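Local coordinates for protein [2Fe-2S] ferredoxin (Aquifex aeolicus, PDB 1M2D) that carries a [2Fe-2S] cluster on a thioredoxin-like fold and, as a ferredoxin, transfers electrons in metabolic reactions, at residues A[30-33]-A[34-38]; A[65-68]-A[69-72]. The protein carries 1 engineered substitution. All coordinates share one frame; numbering follows the deposited sequence.

Contact 1. Residues A[30-33]-A[34-38]; sequences VFQA and FMEKI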
ATOM      1  N   VAL A  30      -9.266  -4.815 -11.760  1.00 12.46           N
ATOM      2  CA  VAL A  30      -8.084  -5.560 -11.305  1.00 11.29           C
ATOM      3  C   VAL A  30      -8.182  -5.870  -9.811  1.00 11.79           C
ATOM      4  O   VAL A  30      -8.023  -6.984  -9.351  1.00 12.32           O
ATOM      5  CB  VAL A  30      -6.796  -4.832 -11.620  1.00 10.83           C
ATOM      6  CG1 VAL A  30      -5.578  -5.521 -10.997  1.00 11.31           C
ATOM      7  CG2 VAL A  30      -6.629  -4.751 -13.123  1.00 12.19           C
ATOM      8  N   PHE A  31      -8.457  -4.819  -9.026  1.00 11.93           N
ATOM      9  CA  PHE A  31      -8.586  -4.933  -7.580  1.00 12.30           C
ATOM     10  C   PHE A  31      -9.687  -5.941  -7.282  1.00 13.79           C
ATOM     11  O   PHE A  31      -9.577  -6.862  -6.474  1.00 14.93           O
ATOM     12  CB  PHE A  31      -8.875  -3.581  -6.924  1.00 12.57           C
ATOM     13  CG  PHE A  31      -9.169  -3.644  -5.454  1.00 13.29           C
ATOM     14  CD1 PHE A  31      -8.152  -3.921  -4.550  1.00 13.21           C
ATOM     15  CD2 PHE A  31     -10.445  -3.447  -4.956  1.00 17.07           C
ATOM     16  CE1 PHE A  31      -8.411  -4.018  -3.208  1.00 13.92           C
ATOM     17  CE2 PHE A  31     -10.707  -3.576  -3.597  1.00 18.28           C
ATOM     18  CZ  PHE A  31      -9.719  -3.871  -2.745  1.00 14.72           C
ATOM     19  N   GLN A  32     -10.843  -5.817  -7.891  1.00 15.05           N
ATOM     20  CA  GLN A  32     -11.987  -6.711  -7.731  1.00 18.24           C
ATOM     21  C   GLN A  32     -11.565  -8.158  -8.062  1.00 18.32           C
ATOM     22  O   GLN A  32     -11.920  -9.084  -7.362  1.00 19.81           O
ATOM     23  CB  GLN A  32     -13.112  -6.291  -8.639  1.00 24.02           C
ATOM     24  CG  GLN A  32     -14.422  -7.027  -8.873  1.00 46.94           C
ATOM     25  CD  GLN A  32     -15.318  -6.007  -9.577  1.00 54.28           C
ATOM     26  OE1 GLN A  32     -15.003  -5.651 -10.718  1.00 77.48           O
ATOM     27  NE2 GLN A  32     -16.345  -5.493  -8.914  1.00 65.88           N
ATOM     28  N   ALA A  33     -10.841  -8.362  -9.133  1.00 17.09           N
ATOM     29  CA  ALA A  33     -10.415  -9.707  -9.541  1.00 14.57           C
ATOM     30  C   ALA A  33      -9.474 -10.333  -8.510  1.00 14.49           C
ATOM     31  O   ALA A  33      -9.643 -11.523  -8.194  1.00 16.17           O
ATOM     32  CB  ALA A  33      -9.772  -9.699 -10.894  1.00 15.96           C
ATOM     33  N   PHE A  34      -8.576  -9.550  -7.968  1.00 14.29           N
ATOM     34  CA  PHE A  34      -7.752 -10.057  -6.861  1.00 15.49           C
ATOM     35  C   PHE A  34      -8.582 -10.434  -5.622  1.00 17.65           C
ATOM     36  O   PHE A  34      -8.441 -11.494  -5.091  1.00 18.54           O
ATOM     37  CB  PHE A  34      -6.637  -9.102  -6.391  1.00 14.77           C
ATOM     38  CG  PHE A  34      -5.364  -9.117  -7.222  1.00 13.72           C
ATOM     39  CD1 PHE A  34      -5.027  -8.089  -8.068  1.00 13.03           C
ATOM     40  CD2 PHE A  34      -4.474 -10.188  -7.101  1.00 13.94           C
ATOM     41  CE1 PHE A  34      -3.852  -8.035  -8.790  1.00 12.97           C
ATOM     42  CE2 PHE A  34      -3.301 -10.135  -7.822  1.00 14.28           C
ATOM     43  CZ  PHE A  34      -2.978  -9.083  -8.656  1.00 12.97           C
ATOM     44  N   MET A  35      -9.471  -9.531  -5.245  1.00 21.40           N
ATOM     45  CA  MET A  35     -10.395  -9.856  -4.157  1.00 23.61           C
ATOM     46  C   MET A  35     -11.249 -11.099  -4.451  1.00 23.54           C
ATOM     47  O   MET A  35     -11.426 -11.942  -3.572  1.00 33.52           O
ATOM     48  CB  MET A  35     -11.310  -8.675  -3.840  1.00 22.28           C
ATOM     49  CG  MET A  35     -10.504  -7.510  -3.322  1.00 21.92           C
ATOM     50  SD  MET A  35      -9.758  -7.758  -1.672  1.00 27.86           S
ATOM     51  CE  MET A  35     -11.163  -7.387  -0.613  1.00 32.27           C
ATOM     52  N   GLU A  36     -11.804 -11.266  -5.660  1.00 25.25           N
ATOM     53  CA  GLU A  36     -12.575 -12.485  -5.935  1.00 26.03           C
ATOM     54  C   GLU A  36     -11.695 -13.720  -5.843  1.00 23.67           C
ATOM     55  O   GLU A  36     -12.107 -14.787  -5.378  1.00 31.69           O
ATOM     56  CB  GLU A  36     -13.237 -12.416  -7.306  1.00 28.41           C
ATOM     57  CG  GLU A  36     -14.285 -11.318  -7.370  1.00 41.49           C
ATOM     58  CD  GLU A  36     -14.819 -11.177  -8.783  1.00 44.94           C
ATOM     59  OE1 GLU A  36     -15.650 -10.257  -8.896  1.00 47.06           O
ATOM     60  OE2 GLU A  36     -14.398 -11.953  -9.671  1.00 56.47           O
ATOM     61  N   LYS A  37     -10.438 -13.649  -6.258  1.00 22.72           N
ATOM     62  CA  LYS A  37      -9.605 -14.845  -6.088  1.00 22.58           C
ATOM     63  C   LYS A  37      -9.253 -15.163  -4.638  1.00 24.19           C
ATOM     64  O   LYS A  37      -9.411 -16.296  -4.184  1.00 33.84           O
ATOM     65  CB  LYS A  37      -8.294 -14.655  -6.835  1.00 22.90           C
ATOM     66  CG  LYS A  37      -8.433 -14.636  -8.347  1.00 23.32           C
ATOM     67  CD  LYS A  37      -8.801 -16.034  -8.853  1.00 25.38           C
ATOM     68  CE  LYS A  37      -7.534 -16.744  -9.297  1.00 28.87           C
ATOM     69  NZ  LYS A  37      -7.836 -17.965 -10.107  1.00 42.03           N
ATOM     70  N   ILE A  38      -8.707 -14.164  -3.962  1.00 28.23           N
ATOM     71  CA  ILE A  38      -8.046 -14.339  -2.696  1.00 31.67           C
ATOM     72  C   ILE A  38      -9.101 -14.923  -1.797  1.00 35.69           C
ATOM     73  O   ILE A  38      -8.678 -15.770  -0.978  1.00 47.00           O
ATOM     74  CB  ILE A  38      -7.459 -13.016  -2.122  1.00 39.20           C
ATOM     75  CG1 ILE A  38      -6.480 -12.423  -3.147  1.00 44.71           C
ATOM     76  CG2 ILE A  38      -6.833 -13.094  -0.759  1.00 33.97           C
ATOM     77  CD1 ILE A  38      -5.091 -12.994  -3.058  1.00 49.94           C
TER
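M35 bends over the ring of F31 one helical turn back, and the two side chains run alongside each other in the same direction. The methylene M35 CG sits over one face of the F31 ring, 4.0 Å from its centroid and displaced toward the CZ rim, a CH-pi contact. M35 SD lies more obliquely, 4.7 Å from the centroid of the F31 ring, which makes this a Met-aromatic pair as well. F31 holds its CG anti to the backbone N (chi1 174°), whereas M35 has CG beside its own N (chi1 -64°), which sets CG over the ring, and the further bend at chi2 places SD. An alanine at F31 would take away the aromatic face and is likely to leave the M35 thioether without its platform and freer to turn. On the buried side V30 and F34 repeat the spacing: V30 CG1 packs on F34 CE1 at 3.8 Å. Along the exposed side Q32 CG lies 3.5 Å from E36 OE1, the amide and carboxylate planes turned 35° apart. Regular i to i+4 bonds underlie all three pairs, the straightest from M35 N to F31 O at 2.9 Å. Within helix 27-40, F31 leans on V8 of strand 4-9 and on I50 and P52 of strand 48-53, while V30, A33 and F34 meet V82 of helix 82-91, to whose D83 K37 is salt-bridged.

Contact 2. Residues A[65-68]-A[69-72]; sequences VVVY and PDGV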
ATOM      1  N   VAL A  65       0.416  -2.458  -9.803  1.00  8.22           N
ATOM      2  CA  VAL A  65       0.212  -3.419  -8.733  1.00  8.14           C
ATOM      3  C   VAL A  65       1.573  -3.712  -8.124  1.00  8.04           C
ATOM      4  O   VAL A  65       2.489  -4.038  -8.878  1.00  9.78           O
ATOM      5  CB  VAL A  65      -0.458  -4.711  -9.256  1.00  9.06           C
ATOM      6  CG1 VAL A  65      -0.559  -5.713  -8.130  1.00  9.85           C
ATOM      7  CG2 VAL A  65      -1.786  -4.358  -9.881  1.00  9.85           C
ATOM      8  N   VAL A  66       1.712  -3.620  -6.806  1.00  7.83           N
ATOM      9  CA  VAL A  66       3.002  -3.852  -6.152  1.00  7.92           C
ATOM     10  C   VAL A  66       2.850  -4.974  -5.146  1.00  7.95           C
ATOM     11  O   VAL A  66       1.896  -4.985  -4.368  1.00  9.03           O
ATOM     12  CB  VAL A  66       3.501  -2.554  -5.487  1.00  9.44           C
ATOM     13  CG1 VAL A  66       4.894  -2.807  -4.894  1.00 11.33           C
ATOM     14  CG2 VAL A  66       3.465  -1.418  -6.489  1.00  9.73           C
ATOM     15  N   VAL A  67       3.789  -5.898  -5.147  1.00  8.30           N
ATOM     16  CA  VAL A  67       3.787  -7.026  -4.256  1.00  8.08           C
ATOM     17  C   VAL A  67       4.960  -6.924  -3.290  1.00  8.33           C
ATOM     18  O   VAL A  67       6.124  -6.906  -3.737  1.00  8.57           O
ATOM     19  CB  VAL A  67       3.825  -8.387  -4.995  1.00  9.03           C
ATOM     20  CG1 VAL A  67       3.743  -9.538  -4.031  1.00 10.41           C
ATOM     21  CG2 VAL A  67       2.701  -8.431  -6.028  1.00 10.18           C
ATOM     22  N   TYR A  68       4.643  -6.863  -2.007  1.00  8.69           N
ATOM     23  CA  TYR A  68       5.625  -6.859  -0.933  1.00  9.46           C
ATOM     24  C   TYR A  68       5.536  -8.115  -0.125  1.00 10.55           C
ATOM     25  O   TYR A  68       4.481  -8.765  -0.113  1.00 11.45           O
ATOM     26  CB  TYR A  68       5.467  -5.580  -0.069  1.00  9.76           C
ATOM     27  CG  TYR A  68       6.025  -4.333  -0.733  1.00  9.64           C
ATOM     28  CD1 TYR A  68       5.218  -3.271  -1.053  1.00  9.44           C
ATOM     29  CD2 TYR A  68       7.372  -4.225  -1.032  1.00  9.86           C
ATOM     30  CE1 TYR A  68       5.718  -2.125  -1.650  1.00  9.98           C
ATOM     31  CE2 TYR A  68       7.884  -3.102  -1.631  1.00 10.36           C
ATOM     32  CZ  TYR A  68       7.051  -2.069  -1.936  1.00  9.55           C
ATOM     33  OH  TYR A  68       7.645  -1.057  -2.545  1.00 11.33           O
ATOM     34  N   PRO A  69       6.585  -8.480   0.611  1.00 12.29           N
ATOM     35  CA  PRO A  69       7.861  -7.798   0.690  1.00 11.71           C
ATOM     36  C   PRO A  69       8.788  -7.985  -0.513  1.00 11.68           C
ATOM     37  O   PRO A  69       9.860  -7.367  -0.529  1.00 13.57           O
ATOM     38  CB  PRO A  69       8.485  -8.395   1.945  1.00 14.89           C
ATOM     39  CG  PRO A  69       7.960  -9.771   1.971  1.00 15.78           C
ATOM     40  CD  PRO A  69       6.528  -9.649   1.519  1.00 15.47           C
ATOM     41  N   ASP A  70       8.370  -8.763  -1.521  1.00 11.65           N
ATOM     42  CA  ASP A  70       9.214  -8.986  -2.685  1.00 12.40           C
ATOM     43  C   ASP A  70       9.707  -7.728  -3.352  1.00 12.32           C
ATOM     44  O   ASP A  70      10.834  -7.686  -3.895  1.00 16.09           O
ATOM     45  CB  ASP A  70       8.398  -9.776  -3.771  1.00 14.39           C
ATOM     46  CG  ASP A  70       7.748 -11.049  -3.281  1.00 17.57           C
ATOM     47  OD1 ASP A  70       7.428 -11.260  -2.110  1.00 25.60           O
ATOM     48  OD2 ASP A  70       7.483 -11.927  -4.151  1.00 21.33           O
ATOM     49  N   GLY A  71       8.863  -6.697  -3.370  1.00 10.29           N
ATOM     50  CA  GLY A  71       9.207  -5.501  -4.088  1.00 11.66           C
ATOM     51  C   GLY A  71       9.065  -5.516  -5.580  1.00  9.63           C
ATOM     52  O   GLY A  71       9.790  -4.835  -6.327  1.00 11.79           O
ATOM     53  N   VAL A  72       8.116  -6.335  -6.058  1.00  9.04           N
ATOM     54  CA  VAL A  72       7.846  -6.447  -7.481  1.00  8.53           C
ATOM     55  C   VAL A  72       6.764  -5.457  -7.847  1.00  8.00           C
ATOM     56  O   VAL A  72       5.653  -5.479  -7.290  1.00  8.83           O
ATOM     57  CB  VAL A  72       7.398  -7.865  -7.841  1.00  9.77           C
ATOM     58  CG1 VAL A  72       6.914  -7.934  -9.259  1.00 11.17           C
ATOM     59  CG2 VAL A  72       8.537  -8.845  -7.597  1.00 11.93           C
TER
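The carbonyl oxygen of V67 is gripped by two successive backbone amides, G71 N at 2.8 Å and V72 N at 3.1 Å. This is a G1 beta bulge, closing the hairpin turn that joins strand 65-68 to strand 72-74. The bond from G71 is weak, bent to 126° at the hydrogen; that from V72 is straighter and lies in the carbonyl plane. V67 N returns the bond to V72 O at 2.9 Å, so V67 and V72 form an antiparallel hydrogen-bonded pair. The V72 carbonyl also receives a CA-H...O contact from V66 CA. G71 has a positive phi (77°), and a side-chain carbon at this position would collide with the carbonyl oxygen of D70.

The peptide bond between Y68 and P69 is cis, and it turns the chain sharply at the end of the strand. P69 CA then lies at the edge of the tyrosine ring, near its plane. Y68 holds CG anti to its carbonyl carbon (chi1 -76°), which brings the CD2-CE2 side of the ring over to G71. Outward from the hairpin, the Y68 ring stacks on Y68 of the second subunit and its OH is hydrogen-bonded to H5 ND1 of that subunit, so the hairpin end helps build the homodimer interface. D70 OD2 is hydrogen-bonded to H89 of helix 82-91, while on the strand side D70 CB lies 3.7 Å from V67 O. Across the turn, Y68 CE2 approaches G71 CA to 3.7 Å.

How the contacts relate
Contact 1 comes first along the chain, within helix 27-40; contact 2 follows, where strand 65-68 turns toward strand 72-74. Their centres lie about 16 Å apart, yet helix and sheet meet directly: F34 CE1 packs on V65 CG1 and V30 CG1 on V65 CG2, each pair at 4.1 Å. Strand 4-9, beside strand 65-68 in the mixed sheet, and helix 82-91 touch both contacts, binding them into one core of the thioredoxin-like fold. That core lies near the cluster: V30 comes within about 11 Å (side chain to cluster) and V66 within about 8 Å. Contact 2 alone of the two reaches the second subunit.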